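Local structure of acyl-CoA thioester hydrolase ybgC (Escherichia coli K-12, 3GRH) at residues S67-P72 / G129-G134; N201-Q206 / D233-N238; G277-V282 / E305-A310; A336-S341 / E361-A366. The protein is a putative thioesterase of the outer membrane, a lipoprotein of the pectinesterase family that neither binds pectin nor shows pectinesterase activity. All coordinates share one frame; numbering follows the deposited sequence.

Interaction 1: S67-P72 / G129-G134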
loop_
_atom_site.group_PDB
_atom_site.type_symbol
_atom_site.label_atom_id
_atom_site.label_comp_id
_atom_site.label_asym_id
_atom_site.label_seq_id
_atom_site.Cartn_x
_atom_site.Cartn_y
_atom_site.Cartn_z
ATOM N N SER A 67 -11.151 15.470 -1.557
ATOM C CA SER A 67 -12.216 15.620 -0.614
ATOM C C SER A 67 -12.509 14.200 -0.163
ATOM O O SER A 67 -12.360 13.248 -0.929
ATOM C CB SER A 67 -13.428 16.332 -1.187
ATOM O OG SER A 67 -13.836 15.742 -2.373
ATOM N N PRO A 68 -13.061 14.038 1.030
ATOM C CA PRO A 68 -13.450 12.686 1.424
ATOM C C PRO A 68 -14.473 11.994 0.554
ATOM O O PRO A 68 -15.282 12.586 -0.161
ATOM C CB PRO A 68 -14.082 12.869 2.788
ATOM C CG PRO A 68 -13.883 14.216 3.148
ATOM C CD PRO A 68 -13.301 15.030 2.069
ATOM N N ILE A 69 -14.426 10.680 0.587
ATOM C CA ILE A 69 -15.377 9.901 -0.137
ATOM C C ILE A 69 -16.773 10.221 0.294
ATOM O O ILE A 69 -17.013 10.324 1.486
ATOM C CB ILE A 69 -15.013 8.375 0.069
ATOM C CG1 ILE A 69 -13.647 8.071 -0.519
ATOM C CG2 ILE A 69 -16.099 7.484 -0.570
ATOM C CD1 ILE A 69 -13.036 6.644 -0.093
ATOM N N THR A 70 -17.689 10.416 -0.654
ATOM C CA THR A 70 -19.064 10.811 -0.370
ATOM C C THR A 70 -19.979 9.818 -0.989
ATOM O O THR A 70 -19.840 9.563 -2.167
ATOM C CB THR A 70 -19.436 12.128 -1.072
ATOM O OG1 THR A 70 -18.490 13.137 -0.737
ATOM C CG2 THR A 70 -20.855 12.574 -0.675
ATOM N N LEU A 71 -20.854 9.216 -0.223
ATOM C CA LEU A 71 -21.702 8.204 -0.838
ATOM C C LEU A 71 -23.004 8.799 -1.323
ATOM O O LEU A 71 -23.540 9.707 -0.707
ATOM C CB LEU A 71 -21.978 7.132 0.182
ATOM C CG LEU A 71 -20.721 6.382 0.653
ATOM C CD1 LEU A 71 -21.279 5.237 1.530
ATOM C CD2 LEU A 71 -19.724 5.884 -0.460
ATOM N N PRO A 72 -23.522 8.260 -2.426
ATOM C CA PRO A 72 -24.689 8.781 -3.103
ATOM C C PRO A 72 -25.904 8.298 -2.389
ATOM O O PRO A 72 -25.842 7.317 -1.648
ATOM C CB PRO A 72 -24.568 8.092 -4.476
ATOM C CG PRO A 72 -24.052 6.749 -4.131
ATOM C CD PRO A 72 -23.001 7.049 -3.088
ATOM N N GLY A 129 -13.880 7.538 -12.594
ATOM C CA GLY A 129 -13.573 6.873 -11.313
ATOM C C GLY A 129 -14.623 5.864 -10.880
ATOM O O GLY A 129 -15.772 5.965 -11.183
ATOM N N ILE A 130 -14.162 4.817 -10.217
ATOM C CA ILE A 130 -15.035 3.848 -9.619
ATOM C C ILE A 130 -14.922 3.927 -8.106
ATOM O O ILE A 130 -13.798 3.948 -7.586
ATOM C CB ILE A 130 -14.634 2.441 -10.028
ATOM C CG1 ILE A 130 -14.791 2.284 -11.526
ATOM C CG2 ILE A 130 -15.557 1.397 -9.322
ATOM C CD1 ILE A 130 -16.198 2.202 -11.949
ATOM N N THR A 131 -16.075 3.993 -7.424
ATOM C CA THR A 131 -16.134 3.883 -5.934
ATOM C C THR A 131 -16.761 2.587 -5.563
ATOM O O THR A 131 -17.845 2.291 -5.979
ATOM C CB THR A 131 -16.894 5.032 -5.325
ATOM O OG1 THR A 131 -16.244 6.273 -5.679
ATOM C CG2 THR A 131 -16.946 4.903 -3.802
ATOM N N LEU A 132 -16.075 1.776 -4.775
ATOM C CA LEU A 132 -16.605 0.494 -4.297
ATOM C C LEU A 132 -16.656 0.558 -2.781
ATOM O O LEU A 132 -15.645 0.873 -2.154
ATOM C CB LEU A 132 -15.683 -0.636 -4.754
ATOM C CG LEU A 132 -16.070 -2.029 -4.382
ATOM C CD1 LEU A 132 -17.291 -2.477 -5.156
ATOM C CD2 LEU A 132 -14.893 -2.955 -4.633
ATOM N N TYR A 133 -17.811 0.283 -2.200
ATOM C CA TYR A 133 -17.972 0.429 -0.786
ATOM C C TYR A 133 -18.845 -0.629 -0.207
ATOM O O TYR A 133 -19.806 -1.066 -0.853
ATOM C CB TYR A 133 -18.518 1.797 -0.473
ATOM C CG TYR A 133 -19.898 2.140 -0.946
ATOM C CD1 TYR A 133 -21.008 2.051 -0.112
ATOM C CD2 TYR A 133 -20.094 2.613 -2.243
ATOM C CE1 TYR A 133 -22.228 2.391 -0.574
ATOM C CE2 TYR A 133 -21.322 2.907 -2.701
ATOM C CZ TYR A 133 -22.373 2.850 -1.857
ATOM O OH TYR A 133 -23.640 3.175 -2.262
ATOM N N GLY A 134 -18.473 -1.033 0.990
ATOM C CA GLY A 134 -19.285 -1.971 1.747
ATOM C C GLY A 134 -20.383 -1.319 2.468
ATOM O O GLY A 134 -20.243 -0.156 2.914
#

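Interaction 2: N201-Q206 / D233-N238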
loop_
_atom_site.group_PDB
_atom_site.type_symbol
_atom_site.label_atom_id
_atom_site.label_comp_id
_atom_site.label_asym_id
_atom_site.label_seq_id
_atom_site.Cartn_x
_atom_site.Cartn_y
_atom_site.Cartn_z
ATOM N N ASN A 201 -7.666 5.398 -12.237
ATOM C CA ASN A 201 -7.400 6.658 -11.607
ATOM C C ASN A 201 -8.641 7.063 -10.888
ATOM O O ASN A 201 -9.755 6.968 -11.424
ATOM C CB ASN A 201 -7.015 7.731 -12.620
ATOM C CG ASN A 201 -5.709 7.482 -13.314
ATOM O OD1 ASN A 201 -4.820 6.775 -12.837
ATOM N ND2 ASN A 201 -5.603 8.083 -14.512
ATOM N N GLY A 202 -8.485 7.558 -9.687
ATOM C CA GLY A 202 -9.703 7.891 -9.001
ATOM C C GLY A 202 -10.431 6.838 -8.269
ATOM O O GLY A 202 -11.500 7.154 -7.739
ATOM N N LEU A 203 -9.913 5.641 -8.205
ATOM C CA LEU A 203 -10.534 4.553 -7.390
ATOM C C LEU A 203 -10.722 5.031 -5.982
ATOM O O LEU A 203 -9.828 5.624 -5.396
ATOM C CB LEU A 203 -9.613 3.367 -7.383
ATOM C CG LEU A 203 -10.184 2.134 -6.672
ATOM C CD1 LEU A 203 -11.125 1.371 -7.609
ATOM C CD2 LEU A 203 -8.957 1.262 -6.219
ATOM N N GLN A 204 -11.899 4.732 -5.419
ATOM C CA GLN A 204 -12.185 4.956 -4.030
ATOM C C GLN A 204 -12.674 3.667 -3.440
ATOM O O GLN A 204 -13.528 3.033 -4.020
ATOM C CB GLN A 204 -13.271 5.992 -3.933
ATOM C CG GLN A 204 -12.791 7.353 -4.333
ATOM C CD GLN A 204 -13.870 8.420 -4.255
ATOM O OE1 GLN A 204 -15.083 8.184 -4.144
ATOM N NE2 GLN A 204 -13.420 9.669 -4.359
ATOM N N LEU A 205 -12.106 3.244 -2.324
ATOM C CA LEU A 205 -12.521 2.017 -1.577
ATOM C C LEU A 205 -12.865 2.409 -0.154
ATOM O O LEU A 205 -12.178 3.190 0.434
ATOM C CB LEU A 205 -11.410 0.999 -1.517
ATOM C CG LEU A 205 -10.893 0.479 -2.817
ATOM C CD1 LEU A 205 -9.779 -0.533 -2.600
ATOM C CD2 LEU A 205 -11.979 -0.190 -3.695
ATOM N N GLN A 206 -13.988 1.933 0.331
ATOM C CA GLN A 206 -14.413 2.256 1.683
ATOM C C GLN A 206 -15.159 1.087 2.329
ATOM O O GLN A 206 -16.044 0.513 1.698
ATOM C CB GLN A 206 -15.263 3.496 1.666
ATOM C CG GLN A 206 -15.681 3.963 3.065
ATOM C CD GLN A 206 -16.245 5.342 3.076
ATOM O OE1 GLN A 206 -17.511 5.520 2.956
ATOM N NE2 GLN A 206 -15.389 6.337 3.220
ATOM N N ASP A 233 -3.667 6.861 -10.203
ATOM C CA ASP A 233 -3.420 8.157 -9.485
ATOM C C ASP A 233 -4.690 8.586 -8.848
ATOM O O ASP A 233 -5.796 8.342 -9.320
ATOM C CB ASP A 233 -2.947 9.202 -10.467
ATOM C CG ASP A 233 -2.446 10.499 -9.861
ATOM O OD1 ASP A 233 -1.814 10.528 -8.795
ATOM O OD2 ASP A 233 -2.630 11.577 -10.586
ATOM N N GLN A 234 -4.574 9.373 -7.777
ATOM C CA GLN A 234 -5.675 9.968 -7.067
ATOM C C GLN A 234 -6.579 8.897 -6.467
ATOM O O GLN A 234 -7.779 9.049 -6.551
ATOM C CB GLN A 234 -6.416 11.048 -7.858
ATOM C CG GLN A 234 -5.530 12.236 -8.163
ATOM C CD GLN A 234 -6.246 13.385 -8.857
ATOM O OE1 GLN A 234 -7.482 13.454 -8.920
ATOM N NE2 GLN A 234 -5.489 14.337 -9.213
ATOM N N VAL A 235 -5.993 7.884 -5.810
ATOM C CA VAL A 235 -6.722 6.794 -5.242
ATOM C C VAL A 235 -6.942 7.059 -3.755
ATOM O O VAL A 235 -6.036 7.512 -3.100
ATOM C CB VAL A 235 -5.997 5.520 -5.457
ATOM C CG1 VAL A 235 -6.523 4.307 -4.647
ATOM C CG2 VAL A 235 -5.905 5.241 -6.951
ATOM N N GLN A 236 -8.142 6.797 -3.266
ATOM C CA GLN A 236 -8.486 7.007 -1.866
ATOM C C GLN A 236 -8.996 5.738 -1.275
ATOM O O GLN A 236 -9.913 5.144 -1.814
ATOM C CB GLN A 236 -9.519 8.099 -1.652
ATOM C CG GLN A 236 -9.055 9.459 -2.126
ATOM C CD GLN A 236 -10.201 10.444 -2.146
ATOM O OE1 GLN A 236 -10.635 10.861 -1.054
ATOM N NE2 GLN A 236 -10.662 10.847 -3.358
ATOM N N ILE A 237 -8.397 5.300 -0.182
ATOM C CA ILE A 237 -8.807 4.047 0.502
ATOM C C ILE A 237 -9.111 4.464 1.927
ATOM O O ILE A 237 -8.199 5.000 2.624
ATOM C CB ILE A 237 -7.638 3.067 0.465
ATOM C CG1 ILE A 237 -7.432 2.630 -0.975
ATOM C CG2 ILE A 237 -7.957 1.892 1.322
ATOM C CD1 ILE A 237 -6.125 1.953 -1.211
ATOM N N ASN A 238 -10.372 4.304 2.369
ATOM C CA ASN A 238 -10.786 4.811 3.667
ATOM C C ASN A 238 -11.519 3.722 4.433
ATOM O O ASN A 238 -12.432 3.092 3.919
ATOM C CB ASN A 238 -11.670 6.053 3.542
ATOM C CG ASN A 238 -12.137 6.524 4.871
ATOM O OD1 ASN A 238 -13.368 6.533 5.171
ATOM N ND2 ASN A 238 -11.187 6.865 5.721
#

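Interaction 3: G277-V282 / E305-A310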
loop_
_atom_site.group_PDB
_atom_site.type_symbol
_atom_site.label_atom_id
_atom_site.label_comp_id
_atom_site.label_asym_id
_atom_site.label_seq_id
_atom_site.Cartn_x
_atom_site.Cartn_y
_atom_site.Cartn_z
ATOM N N GLY A 277 0.271 -7.882 8.013
ATOM C CA GLY A 277 1.123 -8.785 7.286
ATOM C C GLY A 277 2.351 -9.115 8.081
ATOM O O GLY A 277 2.391 -8.926 9.290
ATOM N N ASP A 278 3.351 -9.636 7.379
ATOM C CA ASP A 278 4.647 -9.874 8.013
ATOM C C ASP A 278 5.839 -9.263 7.279
ATOM O O ASP A 278 6.461 -8.328 7.769
ATOM C CB ASP A 278 4.862 -11.374 8.363
ATOM C CG ASP A 278 4.520 -12.347 7.248
ATOM O OD1 ASP A 278 4.807 -12.114 6.046
ATOM O OD2 ASP A 278 4.049 -13.465 7.620
ATOM N N VAL A 279 6.143 -9.770 6.105
ATOM C CA VAL A 279 7.309 -9.363 5.307
ATOM C C VAL A 279 6.865 -8.430 4.194
ATOM O O VAL A 279 6.069 -8.747 3.343
ATOM C CB VAL A 279 7.956 -10.597 4.717
ATOM C CG1 VAL A 279 9.068 -10.249 3.705
ATOM C CG2 VAL A 279 8.508 -11.453 5.855
ATOM N N ASP A 280 7.396 -7.220 4.221
ATOM C CA ASP A 280 7.132 -6.193 3.221
ATOM C C ASP A 280 5.657 -5.950 3.080
ATOM O O ASP A 280 5.113 -6.061 1.966
ATOM C CB ASP A 280 7.836 -6.580 1.918
ATOM C CG ASP A 280 9.344 -6.750 2.061
ATOM O OD1 ASP A 280 9.982 -6.241 2.997
ATOM O OD2 ASP A 280 9.968 -7.415 1.145
ATOM N N ILE A 281 5.031 -5.531 4.173
ATOM C CA ILE A 281 3.609 -5.417 4.243
ATOM C C ILE A 281 3.119 -4.366 3.247
ATOM O O ILE A 281 2.084 -4.536 2.647
ATOM C CB ILE A 281 3.196 -5.107 5.649
ATOM C CG1 ILE A 281 3.732 -6.146 6.655
ATOM C CG2 ILE A 281 1.680 -4.961 5.749
ATOM C CD1 ILE A 281 3.424 -5.710 8.063
ATOM N N VAL A 282 3.808 -3.248 3.147
ATOM C CA VAL A 282 3.463 -2.158 2.190
ATOM C C VAL A 282 4.684 -1.972 1.285
ATOM O O VAL A 282 5.738 -1.690 1.756
ATOM C CB VAL A 282 3.169 -0.837 2.905
ATOM C CG1 VAL A 282 3.055 0.249 1.864
ATOM C CG2 VAL A 282 1.910 -1.019 3.778
ATOM N N GLU A 305 11.429 -12.784 10.857
ATOM C CA GLU A 305 11.598 -11.488 10.226
ATOM C C GLU A 305 10.260 -10.865 9.938
ATOM O O GLU A 305 9.247 -11.564 9.806
ATOM C CB GLU A 305 12.359 -11.639 8.917
ATOM C CG GLU A 305 11.598 -12.534 7.888
ATOM C CD GLU A 305 12.424 -12.834 6.624
ATOM O OE1 GLU A 305 13.364 -12.070 6.305
ATOM O OE2 GLU A 305 12.114 -13.865 5.949
ATOM N N ALA A 306 10.266 -9.536 9.865
ATOM C CA ALA A 306 9.082 -8.794 9.521
ATOM C C ALA A 306 9.513 -7.411 9.204
ATOM O O ALA A 306 10.394 -6.909 9.828
ATOM C CB ALA A 306 8.133 -8.723 10.708
ATOM N N TYR A 307 8.904 -6.807 8.201
ATOM C CA TYR A 307 9.267 -5.478 7.705
ATOM C C TYR A 307 8.020 -4.764 7.253
ATOM O O TYR A 307 7.387 -5.256 6.351
ATOM C CB TYR A 307 10.229 -5.516 6.506
ATOM C CG TYR A 307 11.334 -6.533 6.608
ATOM C CD1 TYR A 307 12.507 -6.280 7.308
ATOM C CD2 TYR A 307 11.136 -7.791 6.068
ATOM C CE1 TYR A 307 13.479 -7.285 7.407
ATOM C CE2 TYR A 307 12.104 -8.794 6.220
ATOM C CZ TYR A 307 13.252 -8.506 6.873
ATOM O OH TYR A 307 14.251 -9.501 6.959
ATOM N N VAL A 308 7.684 -3.612 7.821
ATOM C CA VAL A 308 6.463 -2.987 7.486
ATOM C C VAL A 308 6.488 -2.378 6.105
ATOM O O VAL A 308 5.649 -2.639 5.269
ATOM C CB VAL A 308 6.023 -1.949 8.512
ATOM C CG1 VAL A 308 4.674 -1.316 8.115
ATOM C CG2 VAL A 308 5.965 -2.648 9.903
ATOM N N PHE A 309 7.490 -1.521 5.845
ATOM C CA PHE A 309 7.551 -0.779 4.593
ATOM C C PHE A 309 8.690 -1.210 3.702
ATOM O O PHE A 309 9.837 -1.343 4.159
ATOM C CB PHE A 309 7.743 0.723 4.900
ATOM C CG PHE A 309 6.605 1.349 5.574
ATOM C CD1 PHE A 309 5.406 1.582 4.916
ATOM C CD2 PHE A 309 6.750 1.731 6.868
ATOM C CE1 PHE A 309 4.334 2.095 5.609
ATOM C CE2 PHE A 309 5.708 2.325 7.531
ATOM C CZ PHE A 309 4.509 2.485 6.899
ATOM N N ALA A 310 8.397 -1.429 2.409
ATOM C CA ALA A 310 9.414 -1.774 1.406
ATOM C C ALA A 310 9.232 -0.951 0.158
ATOM O O ALA A 310 8.717 -1.432 -0.878
ATOM C CB ALA A 310 9.286 -3.262 1.067
#

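Interaction 4: A336-S341 / E361-A366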
loop_
_atom_site.group_PDB
_atom_site.type_symbol
_atom_site.label_atom_id
_atom_site.label_comp_id
_atom_site.label_asym_id
_atom_site.label_seq_id
_atom_site.Cartn_x
_atom_site.Cartn_y
_atom_site.Cartn_z
ATOM N N ALA A 336 10.553 -7.666 14.672
ATOM C CA ALA A 336 9.956 -6.830 13.608
ATOM C C ALA A 336 10.721 -5.527 13.374
ATOM O O ALA A 336 11.194 -4.869 14.257
ATOM C CB ALA A 336 8.525 -6.523 13.958
ATOM N N GLN A 337 10.791 -5.154 12.112
ATOM C CA GLN A 337 11.433 -3.928 11.711
ATOM C C GLN A 337 10.491 -3.039 10.920
ATOM O O GLN A 337 9.500 -3.476 10.402
ATOM C CB GLN A 337 12.695 -4.292 10.918
ATOM C CG GLN A 337 13.795 -4.758 11.819
ATOM C CD GLN A 337 14.972 -5.397 11.077
ATOM O OE1 GLN A 337 14.778 -6.401 10.367
ATOM N NE2 GLN A 337 16.162 -4.888 11.283
ATOM N N LEU A 338 10.786 -1.731 10.879
ATOM C CA LEU A 338 9.903 -0.758 10.225
ATOM C C LEU A 338 9.993 -0.846 8.747
ATOM O O LEU A 338 9.037 -0.459 8.022
ATOM C CB LEU A 338 10.205 0.615 10.706
ATOM C CG LEU A 338 9.979 0.918 12.167
ATOM C CD1 LEU A 338 10.519 2.333 12.442
ATOM C CD2 LEU A 338 8.502 0.787 12.456
ATOM N N GLY A 339 11.124 -1.341 8.200
ATOM C CA GLY A 339 11.181 -1.422 6.767
ATOM C C GLY A 339 12.533 -1.799 6.203
ATOM O O GLY A 339 13.487 -2.033 6.935
ATOM N N ARG A 340 12.597 -1.809 4.883
ATOM C CA ARG A 340 13.850 -2.058 4.115
ATOM C C ARG A 340 13.571 -1.602 2.710
ATOM O O ARG A 340 12.441 -1.506 2.250
ATOM C CB ARG A 340 14.297 -3.500 4.098
ATOM C CG ARG A 340 13.262 -4.436 3.577
ATOM C CD ARG A 340 13.747 -5.853 3.674
ATOM N NE ARG A 340 12.792 -6.815 3.137
ATOM C CZ ARG A 340 13.037 -8.118 3.017
ATOM N NH1 ARG A 340 14.200 -8.657 3.401
ATOM N NH2 ARG A 340 12.119 -8.908 2.491
ATOM N N SER A 341 14.610 -1.193 2.006
ATOM C CA SER A 341 14.380 -0.732 0.653
ATOM C C SER A 341 14.200 -1.905 -0.296
ATOM O O SER A 341 14.853 -2.937 -0.143
ATOM C CB SER A 341 15.584 0.144 0.210
ATOM O OG SER A 341 15.454 0.607 -1.154
ATOM N N GLU A 361 4.987 -2.061 21.247
ATOM C CA GLU A 361 5.908 -3.091 21.526
ATOM C C GLU A 361 6.086 -3.953 20.289
ATOM O O GLU A 361 5.282 -3.935 19.316
ATOM C CB GLU A 361 5.470 -3.925 22.748
ATOM C CG GLU A 361 6.654 -4.601 23.499
ATOM C CD GLU A 361 7.668 -3.630 24.157
ATOM O OE1 GLU A 361 7.816 -2.477 23.684
ATOM O OE2 GLU A 361 8.316 -4.032 25.178
ATOM N N GLY A 362 7.214 -4.633 20.310
ATOM C CA GLY A 362 7.515 -5.697 19.408
ATOM C C GLY A 362 8.528 -5.387 18.359
ATOM O O GLY A 362 8.840 -6.259 17.584
ATOM N N PHE A 363 8.947 -4.147 18.245
ATOM C CA PHE A 363 9.915 -3.774 17.210
ATOM C C PHE A 363 11.358 -3.811 17.670
ATOM O O PHE A 363 11.640 -3.673 18.862
ATOM C CB PHE A 363 9.581 -2.416 16.606
ATOM C CG PHE A 363 8.320 -2.428 15.825
ATOM C CD1 PHE A 363 8.344 -2.736 14.491
ATOM C CD2 PHE A 363 7.123 -2.171 16.422
ATOM C CE1 PHE A 363 7.136 -2.807 13.789
ATOM C CE2 PHE A 363 5.951 -2.236 15.735
ATOM C CZ PHE A 363 5.961 -2.552 14.423
ATOM N N ASN A 364 12.275 -3.954 16.712
ATOM C CA ASN A 364 13.708 -3.891 16.956
ATOM C C ASN A 364 14.108 -2.436 17.066
ATOM O O ASN A 364 14.157 -1.751 16.066
ATOM C CB ASN A 364 14.449 -4.561 15.799
ATOM C CG ASN A 364 15.964 -4.672 16.030
ATOM O OD1 ASN A 364 16.576 -3.874 16.734
ATOM N ND2 ASN A 364 16.568 -5.679 15.402
ATOM N N THR A 365 14.308 -1.944 18.280
ATOM C CA THR A 365 14.496 -0.511 18.430
ATOM C C THR A 365 15.896 -0.070 18.112
ATOM O O THR A 365 16.076 1.103 17.767
ATOM C CB THR A 365 14.117 -0.016 19.825
ATOM O OG1 THR A 365 14.938 -0.685 20.786
ATOM C CG2 THR A 365 12.645 -0.285 20.101
ATOM N N ALA A 366 16.870 -0.984 18.238
ATOM C CA ALA A 366 18.276 -0.738 17.890
ATOM C C ALA A 366 18.560 -0.724 16.387
ATOM O O ALA A 366 19.413 0.056 15.921
ATOM C CB ALA A 366 19.159 -1.752 18.560
HETATM O O HOH W 1 8.690 -8.700 16.793
#

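Interaction 1: S67-P72 / G129-G134
Ile-69 and Leu-71 of an irregular, extended loop lie opposite Thr-131 and Tyr-133 of strand 130-134, the alpha carbons of Leu-71 and Tyr-133 8.6 Å apart. At that spacing the backbones stay clear of each other and the side chains bridge the gap. Leu-71 carries most of it: its CD2 methyl sits over the centre of the Tyr-133 ring, 3.8 Å from the centroid and 14° off the normal, a CH-pi contact, while CD1 reaches the CD1 side of the ring, 3.6 Å from Tyr-133 CD1. A branched leucine suits the place because both methyls can lie on one flat aromatic surface. The strand belongs to the long parallel sheet of the right-handed beta-helix found in pectinesterases, and the loop 67-72 runs across the outside of that sheet. The ring takes up its position because CG of Tyr-133 stands between the backbone N and the carbonyl carbon (chi1 65°). Pro-72 approaches the phenol end, with its CD 4.0 Å from Tyr-133 OH. Further back, the CG2 methyls of Ile-69 and Thr-131 meet at 4.2 Å, whereas the Thr-131 hydroxyl is hydrogen-bonded to Gln-204 and Arg-107.

Interaction 2: N201-Q206 / D233-N238
Two neighbouring rungs of the parallel beta-helix meet here, strand 204-206 beside strand 235-238, with their axes 4.7 Å apart and almost parallel. Leu-205 N donates to Gln-236 O, and Leu-205 O receives Asn-238 N; Leu-203 O takes Gln-236 N in the same way, giving the staggered bonding of a parallel pair. Ahead of the strands the ladder is extended by one side-chain and one backbone bond. Asn-201 OD1 accepts Asp-233 N at 2.9 Å in a nearly straight bond (172°), although the donor lies above the amide plane, and Gly-202 N binds Asp-233 O at 2.8 Å. Gly-202 has positive phi, a conformation in which any side chain would run into the carbonyl oxygen of Asn-201.

On one face Leu-205 CD1 packs against Ile-237 CG1 at 4.3 Å, as befits the buried interior. The other face carries amides in rows: Gln-206 lies alongside Asn-238, their planes 68° apart, and its NE2 reaches Asn-238 OD1 at 2.8 Å in a weak, bent bond. CG of Gln-206 is opposite the backbone N (chi1 -176°), which runs the extended chain alongside its neighbour. A leucine in place of Gln-206 would probably leave Asn-238 OD1 without this amide donor.

Asn-238 ND2 turns onward to Thr-271 and Asn-272, and Asp-233 forms a salt bridge with Arg-267. Strand 130-134 adjoins 204-206 and strand 267-271 adjoins 235-238, while Leu-205 packs inward on Phe-196 and Leu-228 of strands 196-198 and 228-230.

Interaction 3: G277-V282 / E305-A310
Asp-278 to Val-282 and Ala-306 to Ala-310 run in the same direction through a corner, joined by backbone bonds from Tyr-307 N to Asp-278 O (2.9 Å), Val-282 N to Val-308 O and Ala-310 N to Val-282 O (2.8 Å). Tyr-307 O receives Ile-281 N at 3.2 Å and, weakly, Asp-280 N. Within the turn, Asp-278 OD1 accepts Val-279 N through its anti lone pair, and the same oxygen forms a salt bridge with Arg-301. These are successive coils of the pectinesterase beta-helix, and Asp-280 is the predicted nucleophile. Its CG lies opposite the carbonyl carbon (chi1 -59°), which sets OD1 beside the CB atoms of Tyr-307 and Ala-310, 3.6 Å from each. The small alanine lets the carboxylate lie close by, and Arg-340, a substrate-binding residue by similarity, forms a salt bridge with OD1. Tyr-307 is held at its far end: its OH donates to Glu-305 OE1 at 2.8 Å, again on an anti lone pair, while Val-279 CG1 meets the ring edge 4.0 Å from Tyr-307 CD2. The ring also makes a cation-pi contact with Arg-340. On the apolar side, Val-282 CB touches Phe-309 CD1 at 3.9 Å, and Phe-309 meets Phe-295 edge-to-face.

Interaction 4: A336-S341 / E361-A366
Hydrogen bonding between Ala-336 and the loop 361-366 is carried by the backbone and one water. Asn-364 N donates to Ala-336 O at 2.8 Å. Beside it, the CA of Phe-363 makes a C-H...O contact with the same oxygen. The water accepts from Ala-336 N at 3.0 Å and donates to Gly-362 O at 2.6 Å, joining two backbone groups that do not meet directly. Gly-362 adopts backbone angles (phi 107°) at which a CB would collide with the carbonyl before it.

Apolar contact centres on Phe-363. Its CG is anti to the carbonyl carbon (chi1 -67°), which lays the ring beside Ala-336 CB and Leu-338 CD2. Ala-336 CB packs 3.8 Å from Phe-363 CD1, and a methyl is small enough to fit beside both the ring and Gly-362 O. Leu-338 crosses the phenylalanine at about a right angle, bringing its CD2 to 4.1 Å from Phe-363 CE1. The ring extends this cluster to Phe-328 and Ala-330 of strand 327-330 and to Val-308. Replacing Phe-363 with an alanine would probably open a gap beside Ala-336 CB and Leu-338 CD2 and leave both without their aromatic partner.

Among the polar side chains, Gln-337 and Asn-364 lie side by side with amide planes 18° apart. They touch through aliphatic carbons, Gln-337 CG to Asn-364 CB at 4.0 Å, while Gln-337 NE2 and Asn-364 OD1 both bind the backbone of Lys-367.

This chemistry implies an irregular loop fastened to the beta-helix by one backbone hydrogen bond, a bridging water and a buried aromatic ring, at the start of the strand that carries Arg-340.

How the interactions relate
The four contacts follow one another along the chain, each closing before the next opens, and fall into two pairs on opposite sides of the chain's centre. Interactions 1 and 2, with centres 8 Å apart, share a parallel sheet in which strands 130-134 and 204-206 are neighbours. Interactions 3 and 4, 9 Å apart between centres, share neighbouring strands 307-311 and 337-342, joined by a probable backbone hydrogen bond from Phe-309 N to Leu-338 O at 2.9 Å. That pairing brings the predicted nucleophile to the presumed substrate-binding arginine. The centres of interactions 1 and 3 are 28 Å apart, so the contact of loop 67-72 is remote from the predicted nucleophile.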